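Thiol:disulfide interchange protein (Klebsiella pneumoniae, PDB 6DXN) probably acts as a periplasmic thiol:disulfide oxidoreductase of the DsbA subfamily, exchanging disulfide bonds with partner proteins. Local coordinates at residues F28-C33 and S65-L70; P35-A40 and L94-Q99; I43-A48 and T175-M180; A77-Q82 and F131-L136. One frame throughout, in Å; residues are numbered along the deposited sequence. Where two conformers were deposited one is given.

In the fold
From the N terminus, strand 25-29 leads through a turn to the CxxC at the start of helix 34-41, then helix 45-52. Contact 1 closes the first loop, joining that turn to the loop after strand 60-63. Before it closes, contacts 2 and 3 have opened, so all three cross one another. Contact 4 opens on helix 71-83, after contact 1 has closed; contact 2 then closes on helix 87-99, crossing contact 4, which ends on helix 131-146. Contact 3 closes last, on helix 173-188, and encloses contact 4. Contacts 1 and 2 tie the CxxC region to the inserted helical domain, within which contact 4 packs helix 71-83 on helix 131-146; contact 3 joins helices of the thioredoxin-like part.

Contact 1: F28-C33 and S65-L70; sequences FFSFYC and SQMGPL
Tyr32 extends its hydroxyl to the far end of 65-70, where Leu70 N donates to Tyr32 OH over 2.8 Å with an N-H...O angle of 160°. The amide comes in at the ring edge, near its plane, and the Tyr32 and Leu70 side chains cross at about a right angle, leaving Leu70 CB 3.1 Å from Tyr32 OH. Pro69 CD packs 3.3 Å from the same oxygen. Over one ring face, offset toward the rim, lies Gly68 CA, a CH-pi contact 4.2 Å from the Tyr32 centroid; the positive phi of Gly68 is one that glycine adopts readily. At the other end of the contact, Ser30 CB meets Met67 CE at 3.6 Å. Met67, modelled as selenomethionine, bends at its last torsion (chi3 63°), which turns CE onto the serine. One water bridges the serine hydroxyl to the Met67 carbonyl: Ser30 OG donates to it over 3.0 Å, and it donates to Met67 O over 2.6 Å. This is the approach to the CxxC motif of a thioredoxin fold, where the chain leaves strand 25-29 for the active-site helix. Ser30 shapes that approach, since Ser30 OG also accepts from Tyr32 N at 3.2 Å in an ST turn, while Cys33 N bonds Ser30 O to close a type I beta turn. Cys33 follows as N-cap, its side chain capping a backbone N just beyond. Farther out, His63 holds the backbone N of Phe31 by a hydrogen bond, Leu74 packs on Tyr32, and Thr152 touches both Cys33 and Met67.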
loop_
_atom_site.group_PDB
_atom_site.type_symbol
_atom_site.label_atom_id
_atom_site.label_comp_id
_atom_site.label_asym_id
_atom_site.label_seq_id
_atom_site.Cartn_x
_atom_site.Cartn_y
_atom_site.Cartn_z
ATOM N N PHE A 28 -3.225 2.719 -1.151
ATOM C CA PHE A 28 -2.401 3.864 -0.807
ATOM C C PHE A 28 -2.184 3.800 0.708
ATOM O O PHE A 28 -3.121 3.582 1.461
ATOM C CB PHE A 28 -3.024 5.172 -1.304
ATOM C CG PHE A 28 -3.044 5.332 -2.810
ATOM C CD1 PHE A 28 -1.921 5.777 -3.492
ATOM C CD2 PHE A 28 -4.197 5.085 -3.537
ATOM C CE1 PHE A 28 -1.942 5.941 -4.869
ATOM C CE2 PHE A 28 -4.219 5.253 -4.914
ATOM C CZ PHE A 28 -3.091 5.676 -5.576
ATOM N N PHE A 29 -0.932 3.960 1.137
ATOM C CA PHE A 29 -0.654 3.847 2.541
ATOM C C PHE A 29 0.488 4.787 2.941
ATOM O O PHE A 29 1.155 5.386 2.099
ATOM C CB PHE A 29 -0.284 2.396 2.869
ATOM C CG PHE A 29 1.133 2.024 2.523
ATOM C CD1 PHE A 29 1.503 1.734 1.217
ATOM C CD2 PHE A 29 2.107 1.981 3.509
ATOM C CE1 PHE A 29 2.814 1.408 0.909
ATOM C CE2 PHE A 29 3.415 1.648 3.203
ATOM C CZ PHE A 29 3.766 1.359 1.902
ATOM N N SER A 30 0.686 4.891 4.255
ATOM C CA SER A 30 1.747 5.671 4.826
ATOM C C SER A 30 2.326 4.875 5.994
ATOM O O SER A 30 1.577 4.318 6.807
ATOM C CB SER A 30 1.266 7.030 5.266
ATOM O OG SER A 30 2.295 7.720 5.938
ATOM N N PHE A 31 3.657 4.816 6.062
ATOM C CA PHE A 31 4.275 4.104 7.149
ATOM C C PHE A 31 3.999 4.812 8.487
ATOM O O PHE A 31 4.273 4.242 9.513
ATOM C CB PHE A 31 5.774 3.922 6.915
ATOM C CG PHE A 31 6.143 2.846 5.931
ATOM C CD1 PHE A 31 6.071 1.511 6.297
ATOM C CD2 PHE A 31 6.603 3.159 4.660
ATOM C CE1 PHE A 31 6.434 0.515 5.408
ATOM C CE2 PHE A 31 6.963 2.161 3.773
ATOM C CZ PHE A 31 6.865 0.841 4.139
ATOM N N TYR A 32 3.485 6.052 8.445
ATOM C CA TYR A 32 3.145 6.843 9.660
ATOM C C TYR A 32 1.719 6.552 10.150
ATOM O O TYR A 32 1.362 6.885 11.290
ATOM C CB TYR A 32 3.129 8.351 9.381
ATOM C CG TYR A 32 4.441 9.075 9.230
ATOM C CD1 TYR A 32 5.069 9.181 7.996
ATOM C CD2 TYR A 32 5.016 9.737 10.306
ATOM C CE1 TYR A 32 6.256 9.881 7.847
ATOM C CE2 TYR A 32 6.204 10.441 10.172
ATOM C CZ TYR A 32 6.823 10.515 8.937
ATOM O OH TYR A 32 7.997 11.202 8.796
ATOM N N CYS A 33 0.901 5.970 9.270
ATOM C CA CYS A 33 -0.531 5.716 9.520
ATOM C C CYS A 33 -0.750 4.446 10.358
ATOM O O CYS A 33 -0.370 3.354 9.948
ATOM C CB CYS A 33 -1.253 5.608 8.180
ATOM S SG CYS A 33 -3.050 5.430 8.301
ATOM N N SER A 65 3.872 10.155 -0.343
ATOM C CA SER A 65 5.042 11.025 -0.085
ATOM C C SER A 65 4.673 12.319 0.657
ATOM O O SER A 65 5.487 12.834 1.426
ATOM C CB SER A 65 5.752 11.379 -1.371
ATOM O OG SER A 65 6.406 10.257 -1.938
ATOM N N GLN A 66 3.462 12.831 0.415
ATOM C CA GLN A 66 3.033 14.114 0.980
ATOM C C GLN A 66 2.642 13.993 2.465
ATOM O O GLN A 66 2.162 14.963 3.047
ATOM C CB GLN A 66 1.890 14.686 0.136
ATOM C CG GLN A 66 0.593 13.894 0.222
ATOM C CD GLN A 66 -0.472 14.418 -0.711
ATOM O OE1 GLN A 66 -0.194 15.158 -1.656
ATOM N NE2 GLN A 66 -1.710 14.015 -0.464
HETATM N N MSE A 67 2.848 12.819 3.075
HETATM C CA MSE A 67 2.523 12.652 4.497
HETATM C C MSE A 67 3.779 12.563 5.341
HETATM O O MSE A 67 4.637 11.729 5.095
HETATM C CB MSE A 67 1.649 11.408 4.727
HETATM C CG MSE A 67 0.194 11.618 4.276
HETATM SE SE MSE A 67 -0.856 9.948 4.482
HETATM C CE MSE A 67 -0.724 9.735 6.434
ATOM N N GLY A 68 3.888 13.466 6.326
ATOM C CA GLY A 68 5.006 13.503 7.299
ATOM C C GLY A 68 6.347 13.947 6.712
ATOM O O GLY A 68 6.538 13.978 5.496
ATOM N N PRO A 69 7.323 14.306 7.578
ATOM C CA PRO A 69 8.655 14.720 7.129
ATOM C C PRO A 69 9.412 13.684 6.273
ATOM O O PRO A 69 10.029 14.052 5.283
ATOM C CB PRO A 69 9.462 14.958 8.420
ATOM C CG PRO A 69 8.458 14.969 9.562
ATOM C CD PRO A 69 7.157 14.401 9.036
ATOM N N LEU A 70 9.344 12.405 6.665
ATOM C CA LEU A 70 10.069 11.304 5.982
ATOM C C LEU A 70 9.329 10.786 4.738
ATOM O O LEU A 70 9.893 9.960 3.994
ATOM C CB LEU A 70 10.255 10.148 6.972
ATOM C CG LEU A 70 11.225 10.398 8.122
ATOM C CD1 LEU A 70 11.045 9.366 9.223
ATOM C CD2 LEU A 70 12.660 10.411 7.622
HETATM O O HOH W 1 4.305 9.263 4.251
#

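Contact 2: P35-A40 and L94-Q99; sequences PCYAFA and LFEGLQ
Phe95 slides its ring past that of Tyr37 in the opposite direction: the planes are 13° apart, yet the centroids are 5.0 Å apart and the rings barely overlap. The pairing rests instead on Tyr37 CA, which stands over one face of Phe95, 3.7 Å from its centroid. Tyr37 CG is anti to the backbone N (chi1 -178°), which carries the phenol out toward helix 87-99. Phe95 CE1 touches Cys36 CB at 4.0 Å, while CE2 meets the methyl of Ala40. One residue on, the CG of Glu96 packs 3.3 Å from Tyr37 OH, with the carboxylate plane steeply inclined to the phenol. Gln99, last in the segment, passes Tyr37 with NE2 3.7 Å from Tyr37 CB, but this NE2 is hydrogen-bonded to Phe31 O and Cys33 O, in the chain just before the active-site helix. The helix segments, running in roughly opposite directions (147°), approach to 10.7 Å between axes and join that helix of the thioredoxin fold to the inserted helical region. No hydrogen bond crosses between the segments; Phe95 covers Cys36 on its CB side, while Cys36 SG, not disulfide-bonded to Cys33 here, is hydrogen-bonded elsewhere.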
loop_
_atom_site.group_PDB
_atom_site.type_symbol
_atom_site.label_atom_id
_atom_site.label_comp_id
_atom_site.label_asym_id
_atom_site.label_seq_id
_atom_site.Cartn_x
_atom_site.Cartn_y
_atom_site.Cartn_z
ATOM N N PRO A 35 -3.642 2.677 11.202
ATOM C CA PRO A 35 -4.452 1.684 10.493
ATOM C C PRO A 35 -3.692 1.037 9.326
ATOM O O PRO A 35 -3.947 -0.114 8.994
ATOM C CB PRO A 35 -5.665 2.485 10.003
ATOM C CG PRO A 35 -5.752 3.633 10.987
ATOM C CD PRO A 35 -4.307 3.984 11.289
ATOM N N CYS A 36 -2.766 1.786 8.714
ATOM C CA CYS A 36 -1.964 1.220 7.620
ATOM C C CYS A 36 -1.113 0.078 8.176
ATOM O O CYS A 36 -0.926 -0.933 7.534
ATOM C CB CYS A 36 -1.075 2.259 6.943
ATOM S SG CYS A 36 -1.980 3.370 5.831
ATOM N N TYR A 37 -0.587 0.285 9.385
ATOM C CA TYR A 37 0.230 -0.717 10.051
ATOM C C TYR A 37 -0.641 -1.934 10.389
ATOM O O TYR A 37 -0.244 -3.075 10.098
ATOM C CB TYR A 37 0.899 -0.089 11.277
ATOM C CG TYR A 37 1.834 -0.971 12.063
ATOM C CD1 TYR A 37 2.531 -2.007 11.466
ATOM C CD2 TYR A 37 2.118 -0.679 13.388
ATOM C CE1 TYR A 37 3.427 -2.782 12.186
ATOM C CE2 TYR A 37 3.012 -1.439 14.120
ATOM C CZ TYR A 37 3.676 -2.489 13.515
ATOM O OH TYR A 37 4.560 -3.233 14.237
ATOM N N ALA A 38 -1.824 -1.678 10.968
ATOM C CA ALA A 38 -2.754 -2.753 11.377
ATOM C C ALA A 38 -3.166 -3.600 10.158
ATOM O O ALA A 38 -3.264 -4.834 10.242
ATOM C CB ALA A 38 -3.955 -2.156 12.082
ATOM N N PHE A 39 -3.364 -2.939 9.017
ATOM C CA PHE A 39 -3.754 -3.627 7.774
ATOM C C PHE A 39 -2.651 -4.583 7.292
ATOM O O PHE A 39 -2.941 -5.630 6.696
ATOM C CB PHE A 39 -4.140 -2.589 6.721
ATOM C CG PHE A 39 -5.591 -2.202 6.768
ATOM C CD1 PHE A 39 -6.206 -1.875 7.968
ATOM C CD2 PHE A 39 -6.344 -2.148 5.606
ATOM C CE1 PHE A 39 -7.553 -1.547 8.008
ATOM C CE2 PHE A 39 -7.684 -1.795 5.649
ATOM C CZ PHE A 39 -8.282 -1.492 6.850
ATOM N N ALA A 40 -1.394 -4.243 7.581
ATOM C CA ALA A 40 -0.282 -5.059 7.126
ATOM C C ALA A 40 0.200 -6.051 8.192
ATOM O O ALA A 40 0.843 -7.033 7.828
ATOM C CB ALA A 40 0.859 -4.165 6.704
ATOM N N LEU A 94 9.821 -0.860 8.920
ATOM C CA LEU A 94 9.616 0.589 8.740
ATOM C C LEU A 94 8.448 1.050 9.618
ATOM O O LEU A 94 8.513 2.128 10.200
ATOM C CB LEU A 94 9.395 0.924 7.261
ATOM C CG LEU A 94 10.635 0.828 6.371
ATOM C CD1 LEU A 94 10.262 0.866 4.901
ATOM C CD2 LEU A 94 11.627 1.935 6.698
ATOM N N PHE A 95 7.382 0.234 9.688
ATOM C CA PHE A 95 6.251 0.535 10.536
ATOM C C PHE A 95 6.710 0.561 12.001
ATOM O O PHE A 95 6.320 1.443 12.755
ATOM C CB PHE A 95 5.121 -0.485 10.389
ATOM C CG PHE A 95 4.219 -0.305 9.191
ATOM C CD1 PHE A 95 3.328 0.755 9.136
ATOM C CD2 PHE A 95 4.205 -1.233 8.162
ATOM C CE1 PHE A 95 2.471 0.911 8.056
ATOM C CE2 PHE A 95 3.342 -1.081 7.089
ATOM C CZ PHE A 95 2.489 -0.003 7.030
ATOM N N GLU A 96 7.513 -0.434 12.392
ATOM C CA GLU A 96 8.036 -0.492 13.764
ATOM C C GLU A 96 8.938 0.732 14.002
ATOM O O GLU A 96 8.759 1.458 14.978
ATOM C CB GLU A 96 8.777 -1.806 14.019
ATOM C CG GLU A 96 7.875 -3.034 14.025
ATOM C CD GLU A 96 8.582 -4.357 14.251
ATOM O OE1 GLU A 96 9.786 -4.339 14.621
ATOM O OE2 GLU A 96 7.927 -5.414 14.066
ATOM N N GLY A 97 9.868 0.975 13.071
ATOM C CA GLY A 97 10.827 2.100 13.179
ATOM C C GLY A 97 10.146 3.459 13.308
ATOM O O GLY A 97 10.759 4.434 13.783
ATOM N N LEU A 98 8.869 3.528 12.916
ATOM C CA LEU A 98 8.127 4.783 12.935
ATOM C C LEU A 98 7.043 4.817 14.016
ATOM O O LEU A 98 6.845 5.874 14.648
ATOM C CB LEU A 98 7.508 5.003 11.550
ATOM C CG LEU A 98 8.489 5.459 10.476
ATOM C CD1 LEU A 98 7.984 5.145 9.086
ATOM C CD2 LEU A 98 8.790 6.940 10.625
ATOM N N GLN A 99 6.399 3.676 14.286
ATOM C CA GLN A 99 5.242 3.687 15.173
ATOM C C GLN A 99 5.441 2.891 16.468
ATOM O O GLN A 99 4.639 3.039 17.398
ATOM C CB GLN A 99 4.036 3.125 14.422
ATOM C CG GLN A 99 3.757 3.855 13.120
ATOM C CD GLN A 99 2.402 3.489 12.569
ATOM O OE1 GLN A 99 1.425 3.376 13.306
ATOM N NE2 GLN A 99 2.328 3.332 11.257
#

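Contact 3: I43-A48 and T175-M180; sequences INVDTA and TYAEDM
Met180 N donates to Tyr176 O over 2.9 Å, a helical bond that sets their side chains one turn apart on the face of 175-180 that meets Val45. The valine divides its branches between them. CG2 comes to the edge of the Tyr176 ring, in its plane, with Val45 CG2 3.9 Å from Tyr176 CE1. CG1 presses on the methionine, Val45 CG1 to Met180 CG measuring 3.4 Å, closer than two carbons normally rest; CG of this selenomethionine is anti to the backbone N (chi1 164°). Ile43 adds its CG2, 4.0 Å from Tyr176 CD1. Between these bulkier residues Ala177 lets the backbones close to 4.6 Å between the CA atoms of Val45 and Ala177. Its methyl sits against two backbone carbonyls, Ala177 CB to Ile43 O being 3.7 Å and Asn44 O hardly farther, and meets Ala48 CB at 3.9 Å. As in thioredoxin, the two helices that pack on each other here lie against one side of the central sheet: the active-site helical region, broken between 34-41 and 45-52, and the last helix, 173-188. Asn44 takes a positive phi at the break and starts the second piece as its N-cap residue. Phe155 of strand 154-157 touches both Val45 and Met180, and Phe39 of helix 34-41 packs on Val45, Tyr176 and Met180. The phenol of Tyr176 is hydrogen-bonded to Asn165 O, and its side chain lies about 3 Å, at nearest atoms, from a triethylene glycol molecule that probably came from the crystallisation liquor.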
loop_
_atom_site.group_PDB
_atom_site.type_symbol
_atom_site.label_atom_id
_atom_site.label_comp_id
_atom_site.label_asym_id
_atom_site.label_seq_id
_atom_site.Cartn_x
_atom_site.Cartn_y
_atom_site.Cartn_z
ATOM N N ILE A 43 -4.559 -6.623 11.617
ATOM C CA ILE A 43 -5.798 -7.088 10.980
ATOM C C ILE A 43 -5.425 -8.084 9.879
ATOM O O ILE A 43 -6.137 -9.059 9.641
ATOM C CB ILE A 43 -6.621 -5.917 10.407
ATOM C CG1 ILE A 43 -6.897 -4.841 11.460
ATOM C CG2 ILE A 43 -7.911 -6.432 9.769
ATOM C CD1 ILE A 43 -7.627 -3.631 10.928
ATOM N N ASN A 44 -4.305 -7.802 9.204
ATOM C CA ASN A 44 -3.817 -8.648 8.131
ATOM C C ASN A 44 -4.824 -8.632 6.973
ATOM O O ASN A 44 -5.197 -9.670 6.418
ATOM C CB ASN A 44 -3.440 -10.040 8.646
ATOM C CG ASN A 44 -2.140 -10.006 9.419
ATOM O OD1 ASN A 44 -1.168 -9.396 8.969
ATOM N ND2 ASN A 44 -2.106 -10.657 10.570
ATOM N N VAL A 45 -5.261 -7.418 6.629
ATOM C CA VAL A 45 -6.128 -7.204 5.497
ATOM C C VAL A 45 -5.324 -7.518 4.229
ATOM O O VAL A 45 -5.863 -8.044 3.261
ATOM C CB VAL A 45 -6.642 -5.752 5.449
ATOM C CG1 VAL A 45 -7.339 -5.438 4.140
ATOM C CG2 VAL A 45 -7.531 -5.419 6.632
ATOM N N ASP A 46 -4.025 -7.197 4.263
ATOM C CA ASP A 46 -3.150 -7.349 3.081
ATOM C C ASP A 46 -2.942 -8.825 2.715
ATOM O O ASP A 46 -3.013 -9.167 1.548
ATOM C CB ASP A 46 -1.803 -6.655 3.283
ATOM C CG ASP A 46 -1.846 -5.136 3.222
ATOM O OD1 ASP A 46 -2.916 -4.573 2.908
ATOM O OD2 ASP A 46 -0.802 -4.536 3.467
ATOM N N THR A 47 -2.644 -9.682 3.700
ATOM C CA THR A 47 -2.447 -11.130 3.404
ATOM C C THR A 47 -3.773 -11.747 2.929
ATOM O O THR A 47 -3.807 -12.542 1.971
ATOM C CB THR A 47 -1.869 -11.877 4.614
ATOM O OG1 THR A 47 -0.583 -11.326 4.897
ATOM C CG2 THR A 47 -1.717 -13.367 4.391
ATOM N N ALA A 48 -4.866 -11.366 3.595
ATOM C CA ALA A 48 -6.203 -11.884 3.261
ATOM C C ALA A 48 -6.496 -11.653 1.770
ATOM O O ALA A 48 -6.861 -12.584 1.027
ATOM C CB ALA A 48 -7.235 -11.230 4.150
ATOM N N THR A 175 -12.809 -11.644 10.497
ATOM C CA THR A 175 -14.002 -11.587 9.662
ATOM C C THR A 175 -13.919 -10.342 8.773
ATOM O O THR A 175 -14.248 -10.393 7.581
ATOM C CB THR A 175 -15.270 -11.626 10.528
ATOM O OG1 THR A 175 -15.200 -12.797 11.348
ATOM C CG2 THR A 175 -16.546 -11.640 9.715
ATOM N N TYR A 176 -13.448 -9.236 9.361
ATOM C CA TYR A 176 -13.304 -7.982 8.634
ATOM C C TYR A 176 -12.364 -8.169 7.434
ATOM O O TYR A 176 -12.692 -7.758 6.303
ATOM C CB TYR A 176 -12.784 -6.861 9.541
ATOM C CG TYR A 176 -12.560 -5.579 8.783
ATOM C CD1 TYR A 176 -11.385 -5.381 8.076
ATOM C CD2 TYR A 176 -13.531 -4.594 8.721
ATOM C CE1 TYR A 176 -11.172 -4.226 7.343
ATOM C CE2 TYR A 176 -13.328 -3.426 8.002
ATOM C CZ TYR A 176 -12.146 -3.249 7.300
ATOM O OH TYR A 176 -11.914 -2.124 6.566
ATOM N N ALA A 177 -11.194 -8.773 7.689
ATOM C CA ALA A 177 -10.181 -8.993 6.658
ATOM C C ALA A 177 -10.760 -9.856 5.526
ATOM O O ALA A 177 -10.530 -9.571 4.359
ATOM C CB ALA A 177 -8.948 -9.625 7.259
ATOM N N GLU A 178 -11.522 -10.892 5.894
ATOM C CA GLU A 178 -12.135 -11.789 4.908
ATOM C C GLU A 178 -13.152 -11.012 4.061
ATOM O O GLU A 178 -13.212 -11.202 2.854
ATOM C CB GLU A 178 -12.824 -12.980 5.576
ATOM C CG GLU A 178 -13.330 -14.022 4.578
ATOM C CD GLU A 178 -14.165 -15.149 5.168
ATOM O OE1 GLU A 178 -14.965 -14.869 6.090
ATOM O OE2 GLU A 178 -14.008 -16.312 4.712
ATOM N N ASP A 179 -13.911 -10.123 4.710
ATOM C CA ASP A 179 -14.981 -9.331 4.073
ATOM C C ASP A 179 -14.354 -8.335 3.088
ATOM O O ASP A 179 -14.925 -8.036 2.033
ATOM C CB ASP A 179 -15.845 -8.629 5.133
ATOM C CG ASP A 179 -17.261 -8.283 4.681
ATOM O OD1 ASP A 179 -17.748 -8.947 3.754
ATOM O OD2 ASP A 179 -17.876 -7.367 5.282
HETATM N N MSE A 180 -13.169 -7.822 3.448
HETATM C CA MSE A 180 -12.464 -6.877 2.603
HETATM C C MSE A 180 -11.994 -7.571 1.351
HETATM O O MSE A 180 -12.154 -7.040 0.246
HETATM C CB MSE A 180 -11.297 -6.253 3.370
HETATM C CG MSE A 180 -10.323 -5.573 2.419
HETATM SE SE MSE A 180 -11.083 -3.921 1.686
HETATM C CE MSE A 180 -10.559 -2.709 3.163
#

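Contact 4: A77-Q82 and F131-L136; sequences AWAVAQ and FMVKAL
Ala79 and Val133 form the close-set part of this contact together with Leu136, the CA atoms of Ala79 and Val133 lying 5.5 Å apart where the two helix segments come together. The small methyl lets the axes approach to 8.8 Å at 133° between their directions. Ala79 CB rests 3.8 Å from Val133 O and also faces Val133 CG1. That same valine branch, anti to its backbone N (chi1 163°), goes on to meet Val80 CG2 at 3.9 Å, the two side chains crossing at a slant. Helix 131-146 begins just before Val133, whose N is hydrogen-bonded to Asn130 OD1. Leu136 closes in from one turn farther along, its CD2 lying 3.9 Å from Ala79 CA. Behind Val80 the packing continues into Phe114, Tyr124 and Met127 of neighbouring helices. The solvent side is carried by partly exposed Gln82, whose NE2 lies 3.6 Å from Leu136 CD2 as the two side chains cross at about a right angle, with no hydrogen bond across the segments. Beyond the segments, Ile137 and Gln140 carry the packing on Ala79 further along helix 131-146. Such apolar packing of helices belongs to the helical domain that DsbA proteins insert into the thioredoxin fold, here between strands 60-63 and 154-157, with helix 131-146 leading the chain back toward the sheet.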
loop_
_atom_site.group_PDB
_atom_site.type_symbol
_atom_site.label_atom_id
_atom_site.label_comp_id
_atom_site.label_asym_id
_atom_site.label_seq_id
_atom_site.Cartn_x
_atom_site.Cartn_y
_atom_site.Cartn_z
ATOM N N ALA A 77 12.357 4.511 -0.206
ATOM C CA ALA A 77 12.755 3.274 0.452
ATOM C C ALA A 77 11.850 2.117 0.002
ATOM O O ALA A 77 12.322 0.991 -0.202
ATOM C CB ALA A 77 12.725 3.453 1.946
ATOM N N TRP A 78 10.559 2.408 -0.193
ATOM C CA TRP A 78 9.617 1.346 -0.604
ATOM C C TRP A 78 9.950 0.893 -2.041
ATOM O O TRP A 78 9.936 -0.309 -2.356
ATOM C CB TRP A 78 8.178 1.841 -0.409
ATOM C CG TRP A 78 7.112 0.800 -0.566
ATOM C CD1 TRP A 78 6.047 0.852 -1.417
ATOM C CD2 TRP A 78 7.014 -0.462 0.120
ATOM N NE1 TRP A 78 5.284 -0.272 -1.290
ATOM C CE2 TRP A 78 5.851 -1.100 -0.360
ATOM C CE3 TRP A 78 7.779 -1.108 1.101
ATOM C CZ2 TRP A 78 5.442 -2.351 0.095
ATOM C CZ3 TRP A 78 7.388 -2.360 1.532
ATOM C CH2 TRP A 78 6.227 -2.965 1.039
ATOM N N ALA A 79 10.280 1.864 -2.899
ATOM C CA ALA A 79 10.634 1.609 -4.296
ATOM C C ALA A 79 11.906 0.755 -4.370
ATOM O O ALA A 79 11.964 -0.209 -5.139
ATOM C CB ALA A 79 10.786 2.916 -5.030
ATOM N N VAL A 80 12.918 1.114 -3.565
ATOM C CA VAL A 80 14.161 0.347 -3.508
ATOM C C VAL A 80 13.847 -1.043 -2.948
ATOM O O VAL A 80 14.398 -2.046 -3.417
ATOM C CB VAL A 80 15.251 1.042 -2.661
ATOM C CG1 VAL A 80 16.393 0.097 -2.329
ATOM C CG2 VAL A 80 15.788 2.298 -3.322
ATOM N N ALA A 81 12.978 -1.077 -1.929
ATOM C CA ALA A 81 12.571 -2.313 -1.240
ATOM C C ALA A 81 12.029 -3.360 -2.223
ATOM O O ALA A 81 12.336 -4.555 -2.095
ATOM C CB ALA A 81 11.530 -1.985 -0.196
ATOM N N GLN A 82 11.229 -2.901 -3.193
ATOM C CA GLN A 82 10.576 -3.771 -4.192
ATOM C C GLN A 82 11.556 -4.129 -5.318
ATOM O O GLN A 82 11.487 -5.217 -5.875
ATOM C CB GLN A 82 9.331 -3.079 -4.747
ATOM C CG GLN A 82 8.280 -2.818 -3.684
ATOM C CD GLN A 82 7.208 -1.864 -4.139
ATOM O OE1 GLN A 82 6.877 -0.910 -3.442
ATOM N NE2 GLN A 82 6.673 -2.096 -5.326
ATOM N N PHE A 131 17.063 3.598 -12.678
ATOM C CA PHE A 131 15.982 4.140 -13.511
ATOM C C PHE A 131 14.611 3.555 -13.121
ATOM O O PHE A 131 13.632 4.277 -13.139
ATOM C CB PHE A 131 16.296 3.953 -15.002
ATOM C CG PHE A 131 16.164 2.551 -15.544
ATOM C CD1 PHE A 131 14.952 2.112 -16.062
ATOM C CD2 PHE A 131 17.249 1.683 -15.579
ATOM C CE1 PHE A 131 14.823 0.830 -16.574
ATOM C CE2 PHE A 131 17.117 0.396 -16.083
ATOM C CZ PHE A 131 15.901 -0.029 -16.576
HETATM N N MSE A 132 14.564 2.265 -12.764
HETATM C CA MSE A 132 13.286 1.617 -12.408
HETATM C C MSE A 132 12.805 2.109 -11.068
HETATM O O MSE A 132 11.609 2.254 -10.853
HETATM C CB MSE A 132 13.367 0.090 -12.385
HETATM C CG MSE A 132 13.334 -0.472 -13.804
HETATM SE SE MSE A 132 14.096 -2.285 -13.861
HETATM C CE MSE A 132 12.501 -3.243 -13.214
ATOM N N VAL A 133 13.751 2.374 -10.162
ATOM C CA VAL A 133 13.432 2.863 -8.808
ATOM C C VAL A 133 12.775 4.246 -8.921
ATOM O O VAL A 133 11.716 4.492 -8.341
ATOM C CB VAL A 133 14.688 2.873 -7.914
ATOM C CG1 VAL A 133 14.519 3.729 -6.664
ATOM C CG2 VAL A 133 15.096 1.459 -7.545
ATOM N N LYS A 134 13.383 5.113 -9.728
ATOM C CA LYS A 134 12.914 6.483 -9.942
ATOM C C LYS A 134 11.546 6.480 -10.625
ATOM O O LYS A 134 10.707 7.314 -10.329
ATOM C CB LYS A 134 13.929 7.250 -10.792
ATOM C CG LYS A 134 15.308 7.391 -10.161
ATOM C CD LYS A 134 16.387 7.787 -11.164
ATOM C CE LYS A 134 16.256 9.195 -11.708
ATOM N NZ LYS A 134 16.505 10.210 -10.660
ATOM N N ALA A 135 11.348 5.539 -11.554
ATOM C CA ALA A 135 10.087 5.454 -12.284
ATOM C C ALA A 135 8.947 5.084 -11.330
ATOM O O ALA A 135 7.844 5.603 -11.468
ATOM C CB ALA A 135 10.203 4.459 -13.416
ATOM N N LEU A 136 9.240 4.205 -10.360
ATOM C CA LEU A 136 8.232 3.732 -9.404
ATOM C C LEU A 136 7.906 4.846 -8.398
ATOM O O LEU A 136 6.770 4.993 -7.988
ATOM C CB LEU A 136 8.753 2.468 -8.714
ATOM C CG LEU A 136 7.754 1.726 -7.825
ATOM C CD1 LEU A 136 6.494 1.353 -8.603
ATOM C CD2 LEU A 136 8.386 0.477 -7.238
#